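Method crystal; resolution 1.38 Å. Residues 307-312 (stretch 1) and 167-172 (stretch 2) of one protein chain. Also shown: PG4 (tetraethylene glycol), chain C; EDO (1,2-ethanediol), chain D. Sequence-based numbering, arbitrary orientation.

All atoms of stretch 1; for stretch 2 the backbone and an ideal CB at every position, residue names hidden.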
ATOM      1  N   PRO A 307      -5.638   6.083  -4.477  1.00 12.34           N
ATOM      2  CA  PRO A 307      -5.198   6.261  -5.844  1.00 12.33           C
ATOM      3  C   PRO A 307      -5.208   4.931  -6.568  1.00 12.38           C
ATOM      4  O   PRO A 307      -5.231   3.871  -5.955  1.00 14.03           O
ATOM      5  CB  PRO A 307      -3.758   6.754  -5.674  1.00 16.58           C
ATOM      6  CG  PRO A 307      -3.300   6.078  -4.411  1.00 18.74           C
ATOM      7  CD  PRO A 307      -4.521   6.001  -3.506  1.00 18.34           C
ATOM      8  N   PRO A 308      -5.206   4.988  -7.911  1.00 11.55           N
ATOM      9  CA  PRO A 308      -5.202   3.782  -8.727  1.00 11.14           C
ATOM     10  C   PRO A 308      -3.811   3.180  -8.850  1.00 10.74           C
ATOM     11  O   PRO A 308      -2.805   3.785  -8.510  1.00 11.26           O
ATOM     12  CB  PRO A 308      -5.670   4.308 -10.098  1.00 12.13           C
ATOM     13  CG  PRO A 308      -5.118   5.689 -10.155  1.00 10.82           C
ATOM     14  CD  PRO A 308      -5.213   6.199  -8.734  1.00 11.61           C
ATOM     15  N   VAL A 309      -3.786   1.980  -9.421  1.00 11.09           N
ATOM     16  CA  VAL A 309      -2.534   1.358  -9.866  1.00 10.34           C
ATOM     17  C   VAL A 309      -2.164   2.008 -11.200  1.00  9.74           C
ATOM     18  O   VAL A 309      -3.016   2.117 -12.104  1.00 11.74           O
ATOM     19  CB  VAL A 309      -2.662  -0.175  -9.964  1.00 12.01           C
ATOM     20  CG1 VAL A 309      -1.372  -0.805 -10.475  1.00 12.28           C
ATOM     21  CG2 VAL A 309      -3.033  -0.757  -8.589  1.00 12.28           C
ATOM     22  N   ARG A 310      -0.906   2.420 -11.332  1.00 10.16           N
ATOM     23  CA  ARG A 310      -0.388   3.037 -12.533  1.00 11.91           C
ATOM     24  C   ARG A 310       0.976   2.447 -12.863  1.00 11.59           C
ATOM     25  O   ARG A 310       1.640   1.817 -12.039  1.00 11.30           O
ATOM     26  CB  ARG A 310      -0.228   4.544 -12.373  1.00 11.84           C
ATOM     27  CG  ARG A 310      -1.544   5.295 -12.226  1.00 11.57           C
ATOM     28  CD  ARG A 310      -1.407   6.766 -12.627  1.00 14.45           C
ATOM     29  NE  ARG A 310      -2.628   7.533 -12.512  1.00 14.53           N
ATOM     30  CZ  ARG A 310      -3.041   8.190 -11.429  1.00 14.84           C
ATOM     31  NH1 ARG A 310      -2.273   8.241 -10.341  1.00 14.76           N
ATOM     32  NH2 ARG A 310      -4.226   8.798 -11.470  1.00 15.74           N
ATOM     33  N   ARG A 311       1.363   2.703 -14.123  1.00 12.20           N
ATOM     34  CA  ARG A 311       2.716   2.571 -14.560  1.00 12.96           C
ATOM     35  C   ARG A 311       3.464   3.793 -14.023  1.00 13.14           C
ATOM     36  O   ARG A 311       3.379   4.877 -14.582  1.00 13.85           O
ATOM     37  CB  ARG A 311       2.780   2.501 -16.086  1.00 12.90           C
ATOM     38  CG  ARG A 311       1.957   1.382 -16.725  1.00 13.47           C
ATOM     39  CD  ARG A 311       1.606   1.666 -18.185  1.00 15.05           C
ATOM     40  NE  ARG A 311       2.749   1.553 -19.094  1.00 16.35           N
ATOM     41  CZ  ARG A 311       3.434   2.577 -19.618  1.00 16.60           C
ATOM     42  NH1 ARG A 311       3.116   3.843 -19.294  1.00 19.46           N
ATOM     43  NH2 ARG A 311       4.428   2.316 -20.469  1.00 17.97           N
ATOM     44  N   VAL A 312       4.122   3.604 -12.882  1.00 13.46           N
ATOM     45  CA  VAL A 312       4.648   4.736 -12.134  1.00 13.67           C
ATOM     46  C   VAL A 312       6.001   5.180 -12.692  1.00 13.84           C
ATOM     47  O   VAL A 312       6.307   6.391 -12.671  1.00 16.41           O
ATOM     48  CB  VAL A 312       4.705   4.407 -10.632  1.00 15.00           C
ATOM     49  CG1 VAL A 312       5.343   5.485  -9.808  1.00 17.87           C
ATOM     50  CG2 VAL A 312       3.303   4.190 -10.121  1.00 15.04           C
ATOM     51  N   UNK A 167      -7.730   7.120 -19.809  1.00 11.60           N
ATOM     52  CA  UNK A 167      -6.980   7.209 -18.576  1.00 12.29           C
ATOM     53  C   UNK A 167      -5.658   6.475 -18.617  1.00 12.16           C
ATOM     54  O   UNK A 167      -5.264   5.906 -19.633  1.00 13.41           O
ATOM     55  CB  UNK A 167      -7.826   6.668 -17.421  1.00 12.29           C
ATOM     56  N   UNK A 168      -5.018   6.419 -17.455  1.00 13.07           N
ATOM     57  CA  UNK A 168      -3.705   5.787 -17.273  1.00 14.54           C
ATOM     58  C   UNK A 168      -3.709   4.791 -16.107  1.00 12.10           C
ATOM     59  O   UNK A 168      -2.657   4.460 -15.530  1.00 14.15           O
ATOM     60  CB  UNK A 168      -2.636   6.856 -17.037  1.00 14.54           C
ATOM     61  N   UNK A 169      -4.898   4.316 -15.723  1.00 11.32           N
ATOM     62  CA  UNK A 169      -5.000   3.297 -14.713  1.00 11.42           C
ATOM     63  C   UNK A 169      -4.754   1.920 -15.328  1.00 12.21           C
ATOM     64  O   UNK A 169      -5.338   1.588 -16.404  1.00 13.66           O
ATOM     65  CB  UNK A 169      -6.369   3.355 -14.033  1.00 11.42           C
ATOM     66  N   UNK A 170      -3.993   1.071 -14.649  1.00 10.15           N
ATOM     67  CA  UNK A 170      -3.778  -0.299 -15.085  1.00 10.27           C
ATOM     68  C   UNK A 170      -4.257  -1.226 -13.979  1.00 10.66           C
ATOM     69  O   UNK A 170      -4.507  -0.800 -12.838  1.00 10.94           O
ATOM     70  CB  UNK A 170      -2.308  -0.554 -15.425  1.00 10.27           C
ATOM     71  N   UNK A 171      -4.410  -2.505 -14.288  1.00 10.69           N
ATOM     72  CA  UNK A 171      -4.975  -3.490 -13.353  1.00 11.18           C
ATOM     73  C   UNK A 171      -6.253  -2.957 -12.680  1.00 10.91           C
ATOM     74  O   UNK A 171      -6.491  -3.141 -11.484  1.00 12.00           O
ATOM     75  CB  UNK A 171      -3.940  -3.859 -12.289  1.00 11.18           C
ATOM     76  N   UNK A 172      -7.109  -2.298 -13.475  1.00 10.29           N
ATOM     77  CA  UNK A 172      -8.285  -1.599 -12.999  1.00 10.05           C
ATOM     78  C   UNK A 172      -9.496  -2.509 -13.045  1.00  9.15           C
ATOM     79  O   UNK A 172      -9.676  -3.229 -14.045  1.00 10.04           O
ATOM     80  CB  UNK A 172      -8.533  -0.335 -13.825  1.00 10.05           C
TER
HETATM   81  O1  PG4 C 949      -5.788   9.170 -13.921  1.00 32.92           O
HETATM   82  C1  PG4 C 949      -6.671   9.306 -15.058  1.00 35.95           C
HETATM   83  C2  PG4 C 949      -6.067  10.501 -15.744  1.00 33.40           C
HETATM   84  O2  PG4 C 949      -5.570   9.886 -16.920  1.00 29.09           O
HETATM   85  C3  PG4 C 949      -4.457  10.542 -17.535  1.00 37.46           C
HETATM   86  C4  PG4 C 949      -4.308   9.974 -18.943  1.00 32.97           C
HETATM   87  O3  PG4 C 949      -5.528  10.281 -19.613  1.00 29.27           O
HETATM   88  C5  PG4 C 949      -5.499   9.804 -20.986  1.00 26.88           C
HETATM   89  C6  PG4 C 949      -6.799  10.217 -21.677  1.00 24.60           C
HETATM   90  O4  PG4 C 949      -7.941   9.632 -21.026  1.00 21.01           O
HETATM   91  C7  PG4 C 949      -8.995  10.478 -20.514  1.00 22.89           C
HETATM   92  C8  PG4 C 949      -8.467  11.375 -19.364  1.00 24.16           C
HETATM   93  O5  PG4 C 949      -8.202  10.593 -18.186  1.00 27.91           O
HETATM   94  C1  EDO D 958      -7.019   1.511  -2.899  0.50 13.07           C
HETATM   95  O1  EDO D 958      -6.620   0.368  -3.739  0.50 14.65           O
HETATM   96  C2  EDO D 958      -6.727   2.880  -3.522  0.50 12.88           C
HETATM   97  O2  EDO D 958      -5.406   3.448  -3.138  0.50 16.70           O

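Position 167 is out of reach of stretch 1, which has nothing within 5.5 Å of the ideal CB. The backbone is more telling. Phi is 68° and psi -173°, and a positive phi by itself favours glycine. The residue is Gly167. Its N donates a hydrogen bond to PG4 O4 at 2.8 Å; the glycol probably comes from the crystallisation liquor.

At position 168 the CA-to-CB bond points sideways. The ideal CB lies 4.6 Å from Arg310 NE, so a positive charge is within reach of a short side chain. Aspartate or glutamate would suit, and asparagine or glutamine could also offer an oxygen. The PG4 hydroxyl O1 is nearby as well. The residue is Asp168. Its chi1 of 60° (p) brings the carboxylate nearer to stretch 1 than the CB direction suggests. Arg310 NE donates to Asp168 OD1 at 2.9 Å with an angle of 161°, a hydrogen bond within a salt bridge. The carboxylate oxygen lies at the guanidinium edge, near its plane, where the N-H points. PG4 O1 donates to the same Asp168 OD1, also at 2.9 Å, and accepts from Arg310 NH2 at 2.9 Å. The glycol hydroxyl thus links the two charged groups a second time. On the backbone, water 1 donates to Asp168 O at 2.6 Å and accepts from Arg311 N at 2.9 Å.

Position 169 also has a sideways CB. The ideal CB is 4.1 Å from Pro308 CB and 4.1 Å from Val309 O. The proline offers an apolar surface, while the Arg310 guanidinium and PG4 O1 lie farther along. A flat ring would suit, as would a mid-sized side chain with a polar end. The residue is His169, with chi1 -54° (m). Pro308 CB sits over one face of the imidazole, 3.5 Å from the ring centroid and 16° off the normal, a CH-pi contact. His169 NE2 donates to PG4 O1 at 3.2 Å. The backbone contributes a CA-H...O contact, His169 CA to Val309 O at 3.5 Å.

Position 170 is fixed first by its backbone: its N points at Val309 O. The ideal CB, again sideways, is 4.3 Å from Val309 O and 4.9 Å from Arg311 CG. Aliphatic carbons of Val309 and Arg311 are close, so valine, isoleucine or leucine would suit. The residue is Val170. Its N donates to Val309 O at 2.9 Å and a nearly straight 170°. Val170 CG2 packs against Val309 CG1 at 3.9 Å, and Val170 CG1 lies 4.1 Å from Arg311 CG. Water 2 donates to Val170 O at 2.8 Å and accepts from Val309 N at 3.0 Å, joining the backbones again.

At position 171 the ideal CB is 4.4 Å from Val309 CG1, which favours an apolar start. Phi/psi of 47/42 would also suit glycine or asparagine. The residue is Met171. Its CB touches Val309 CG1 at 4.5 Å, but the end of the chain leads away.

Position 172 has no neighbour in stretch 1 and is left open by it. The residue is Ala172.

Stretch 2 (167-172) GDHVMA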
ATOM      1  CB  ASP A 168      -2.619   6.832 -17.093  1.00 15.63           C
ATOM      2  CG  ASP A 168      -2.816   7.738 -15.895  1.00 16.19           C
ATOM      3  OD1 ASP A 168      -3.784   7.528 -15.156  1.00 16.06           O
ATOM      4  OD2 ASP A 168      -1.982   8.645 -15.727  1.00 19.88           O
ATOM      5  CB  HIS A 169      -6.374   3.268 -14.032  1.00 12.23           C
ATOM      6  CG  HIS A 169      -6.857   4.547 -13.441  1.00 14.37           C
ATOM      7  ND1 HIS A 169      -7.964   4.549 -12.629  1.00 14.81           N
ATOM      8  CD2 HIS A 169      -6.483   5.837 -13.615  1.00 16.29           C
ATOM      9  CE1 HIS A 169      -8.214   5.808 -12.258  1.00 14.74           C
ATOM     10  NE2 HIS A 169      -7.339   6.618 -12.867  1.00 15.45           N
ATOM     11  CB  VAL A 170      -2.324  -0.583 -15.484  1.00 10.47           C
ATOM     12  CG1 VAL A 170      -1.935   0.251 -16.683  1.00 12.58           C
ATOM     13  CG2 VAL A 170      -1.378  -0.376 -14.325  1.00 12.93           C
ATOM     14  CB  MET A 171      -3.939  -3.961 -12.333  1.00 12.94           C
ATOM     15  CG  MET A 171      -2.684  -4.545 -12.992  1.00 12.40           C
ATOM     16  SD  MET A 171      -2.962  -5.949 -14.036  1.00 16.06           S
ATOM     17  CE  MET A 171      -3.192  -7.222 -12.807  1.00 16.47           C
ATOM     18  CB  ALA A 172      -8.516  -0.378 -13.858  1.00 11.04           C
TER
HETATM   19  O   HOH W   1      -0.122   4.352 -15.953  1.00 22.09           O
HETATM   20  O   HOH W   2      -5.991   0.932 -11.133  1.00 16.56           O
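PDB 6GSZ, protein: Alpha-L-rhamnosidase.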